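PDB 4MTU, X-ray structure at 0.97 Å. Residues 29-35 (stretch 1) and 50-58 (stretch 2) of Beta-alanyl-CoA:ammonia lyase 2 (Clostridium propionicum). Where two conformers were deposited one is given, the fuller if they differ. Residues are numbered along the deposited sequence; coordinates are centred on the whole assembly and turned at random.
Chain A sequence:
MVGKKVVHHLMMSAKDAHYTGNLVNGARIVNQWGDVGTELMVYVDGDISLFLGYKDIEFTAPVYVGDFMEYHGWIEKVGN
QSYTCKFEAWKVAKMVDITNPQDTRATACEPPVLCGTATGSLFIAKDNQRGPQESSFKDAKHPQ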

# COMPACT_ATOMS: atom_id res chain seq x y z
N ILE A 29 7.29 8.41 -10.84
CA ILE A 29 6.99 9.60 -11.64
C ILE A 29 5.98 9.25 -12.74
O ILE A 29 5.04 10.01 -13.01
CB ILE A 29 8.29 10.16 -12.27
CG1 ILE A 29 9.25 10.64 -11.18
CG2 ILE A 29 7.95 11.23 -13.26
CD1 ILE A 29 10.64 11.02 -11.70
N VAL A 30 6.19 8.10 -13.41
CA VAL A 30 5.29 7.67 -14.47
C VAL A 30 3.89 7.42 -13.91
O VAL A 30 2.92 7.81 -14.58
CB VAL A 30 5.88 6.45 -15.18
CG1 VAL A 30 4.95 5.99 -16.30
CG2 VAL A 30 7.29 6.74 -15.71
N ASN A 31 3.77 6.90 -12.73
CA ASN A 31 2.47 6.74 -12.09
C ASN A 31 1.75 8.09 -12.01
O ASN A 31 0.59 8.24 -12.33
CB ASN A 31 2.70 6.08 -10.73
CG ASN A 31 1.39 5.87 -10.02
OD1 ASN A 31 0.39 5.73 -10.65
ND2 ASN A 31 1.36 5.90 -8.72
N GLN A 32 2.51 9.11 -11.53
CA GLN A 32 1.90 10.42 -11.36
C GLN A 32 1.55 11.05 -12.71
O GLN A 32 0.47 11.67 -12.82
CB GLN A 32 2.79 11.38 -10.53
CG GLN A 32 1.96 12.41 -9.86
CD GLN A 32 1.01 11.84 -8.85
OE1 GLN A 32 1.38 10.91 -8.10
NE2 GLN A 32 -0.19 12.34 -8.79
N TRP A 33 2.41 10.91 -13.70
CA TRP A 33 2.08 11.45 -15.05
C TRP A 33 0.82 10.77 -15.60
O TRP A 33 0.06 11.45 -16.31
CB TRP A 33 3.25 11.25 -15.96
CG TRP A 33 4.41 12.18 -15.72
CD1 TRP A 33 4.39 13.39 -15.10
CD2 TRP A 33 5.76 11.96 -16.15
NE1 TRP A 33 5.65 13.96 -15.10
CE2 TRP A 33 6.51 13.07 -15.75
CE3 TRP A 33 6.39 10.89 -16.79
CZ2 TRP A 33 7.90 13.20 -16.02
CZ3 TRP A 33 7.73 10.99 -17.04
CH2 TRP A 33 8.48 12.13 -16.66
N GLY A 34 0.58 9.50 -15.29
CA GLY A 34 -0.65 8.89 -15.73
C GLY A 34 -1.87 9.64 -15.16
O GLY A 34 -2.86 9.86 -15.87
N ASP A 35 -1.79 10.02 -13.89
CA ASP A 35 -2.90 10.74 -13.25
C ASP A 35 -3.03 12.18 -13.76
O ASP A 35 -4.13 12.70 -13.91
CB ASP A 35 -2.76 10.71 -11.75
CG ASP A 35 -2.92 9.36 -11.09
OD1 ASP A 35 -3.27 8.38 -11.82
OD2 ASP A 35 -2.71 9.32 -9.85
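Stretch 2 (50-58) LFLGYKDIE

The most unusual feature of this contact is a tyrosine hydroxyl set against the helix backbone without a direct hydrogen bond to it. Tyr54 OH lies 3.6 Å from Val30 O and 3.9 Å from Gly34 N. Gly34 N and Val30 O are paired within the helix, N to O 3.0 Å. The hydroxyl bonds to a water, with Tyr54 OH and the water oxygen 2.6 Å apart. The same water donates a weak hydrogen bond to Val30 O, at 3.5 Å from its oxygen, and so bridges the two stretches. No direct hydrogen bond crosses between them.

Stretch 1 is helical throughout and is part of a longer helix. Stretch 2 is mostly extended, apart from Leu52 and Asp56: a strand begins the stretch at Leu50 and runs toward the corner at Lys55, and a second strand follows. The first strand crosses the helix at 127°, so the two run obliquely, closer to antiparallel than to parallel. Their axes approach to 10.5 Å. Phe51 lies near Gly34 (CA to CA 7.2 Å) and Ile57 near Val30 (CA to CA 8.7 Å).

The rest of the packing is largely apolar. Val30 and Trp33 both point toward stretch 2. Val30 CG1 is 3.8 Å from Tyr54 CE1, and Val30 CG2 is 4.0 Å from Ile57 CD1. Trp33 CB approaches Tyr54 OH at 3.5 Å. Its ring meets Ile57 edge-on, with Trp33 CZ3 4.1 Å from Ile57 CG2. Phe51 covers the bare backbone at Gly34, where Gly34 CA is 3.9 Å from Phe51 CE1. A CB at Gly34 would have room. Gly53 does not touch the helix; its backbone angles themselves call for glycine. Asn31, Gln32 and Asp35 point away from stretch 2. The contact is small, burying 274 Å² over both sides.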

# COMPACT_ATOMS: atom_id res chain seq x y z
N LEU A 50 -7.70 6.30 -21.96
CA LEU A 50 -6.81 5.15 -21.89
C LEU A 50 -5.42 5.72 -22.27
O LEU A 50 -5.26 6.47 -23.24
CB LEU A 50 -7.24 4.04 -22.81
CG LEU A 50 -8.65 3.43 -22.49
CD1 LEU A 50 -9.12 2.56 -23.67
CD2 LEU A 50 -8.68 2.71 -21.16
N PHE A 51 -4.38 5.35 -21.53
CA PHE A 51 -3.03 5.80 -21.84
C PHE A 51 -2.40 4.89 -22.93
O PHE A 51 -2.34 3.67 -22.77
CB PHE A 51 -2.23 5.81 -20.51
CG PHE A 51 -1.18 6.92 -20.50
CD1 PHE A 51 -1.42 8.01 -19.61
CD2 PHE A 51 -0.05 6.92 -21.26
CE1 PHE A 51 -0.49 9.07 -19.61
CE2 PHE A 51 0.85 7.94 -21.30
CZ PHE A 51 0.60 9.00 -20.46
N LEU A 52 -2.01 5.41 -24.10
CA LEU A 52 -1.47 4.67 -25.22
C LEU A 52 0.01 4.34 -25.13
O LEU A 52 0.47 3.30 -25.57
CB LEU A 52 -1.63 5.44 -26.56
CG LEU A 52 -3.12 5.60 -26.99
CD1 LEU A 52 -3.16 6.49 -28.21
CD2 LEU A 52 -3.72 4.24 -27.30
N GLY A 53 0.79 5.30 -24.63
CA GLY A 53 2.26 5.07 -24.59
C GLY A 53 2.97 6.37 -24.37
O GLY A 53 2.41 7.46 -24.21
N TYR A 54 4.31 6.22 -24.33
CA TYR A 54 5.24 7.32 -24.18
C TYR A 54 6.31 7.24 -25.23
O TYR A 54 6.85 6.22 -25.58
CB TYR A 54 5.92 7.30 -22.83
CG TYR A 54 5.09 7.61 -21.60
CD1 TYR A 54 4.47 6.61 -20.87
CD2 TYR A 54 4.96 8.89 -21.13
CE1 TYR A 54 3.75 6.86 -19.75
CE2 TYR A 54 4.26 9.18 -20.00
CZ TYR A 54 3.63 8.16 -19.28
OH TYR A 54 2.96 8.48 -18.16
N LYS A 55 6.95 8.46 -25.38
CA LYS A 55 8.26 8.60 -26.04
C LYS A 55 9.18 9.47 -25.19
O LYS A 55 8.76 10.45 -24.56
CB LYS A 55 8.10 9.26 -27.43
N ASP A 56 10.47 9.12 -25.14
CA ASP A 56 11.49 10.00 -24.62
C ASP A 56 11.23 10.21 -23.13
O ASP A 56 11.36 11.37 -22.72
CB ASP A 56 11.61 11.28 -25.40
CG ASP A 56 12.04 10.97 -26.82
OD1 ASP A 56 12.99 10.17 -27.04
OD2 ASP A 56 11.36 11.48 -27.74
N ILE A 57 10.85 9.11 -22.37
CA ILE A 57 10.90 9.38 -20.93
C ILE A 57 12.38 9.56 -20.59
O ILE A 57 13.20 8.66 -20.92
CB ILE A 57 10.30 8.29 -20.08
CG1 ILE A 57 8.79 8.13 -20.34
CG2 ILE A 57 10.61 8.56 -18.62
CD1 ILE A 57 8.15 7.01 -19.62
N GLU A 58 12.76 10.63 -19.92
CA GLU A 58 14.06 10.82 -19.37
C GLU A 58 13.99 11.12 -17.88
O GLU A 58 13.24 11.97 -17.47
CB GLU A 58 14.74 11.99 -20.08
CG GLU A 58 14.81 11.92 -21.58
O HOH W 1 1.44 6.47 -17.40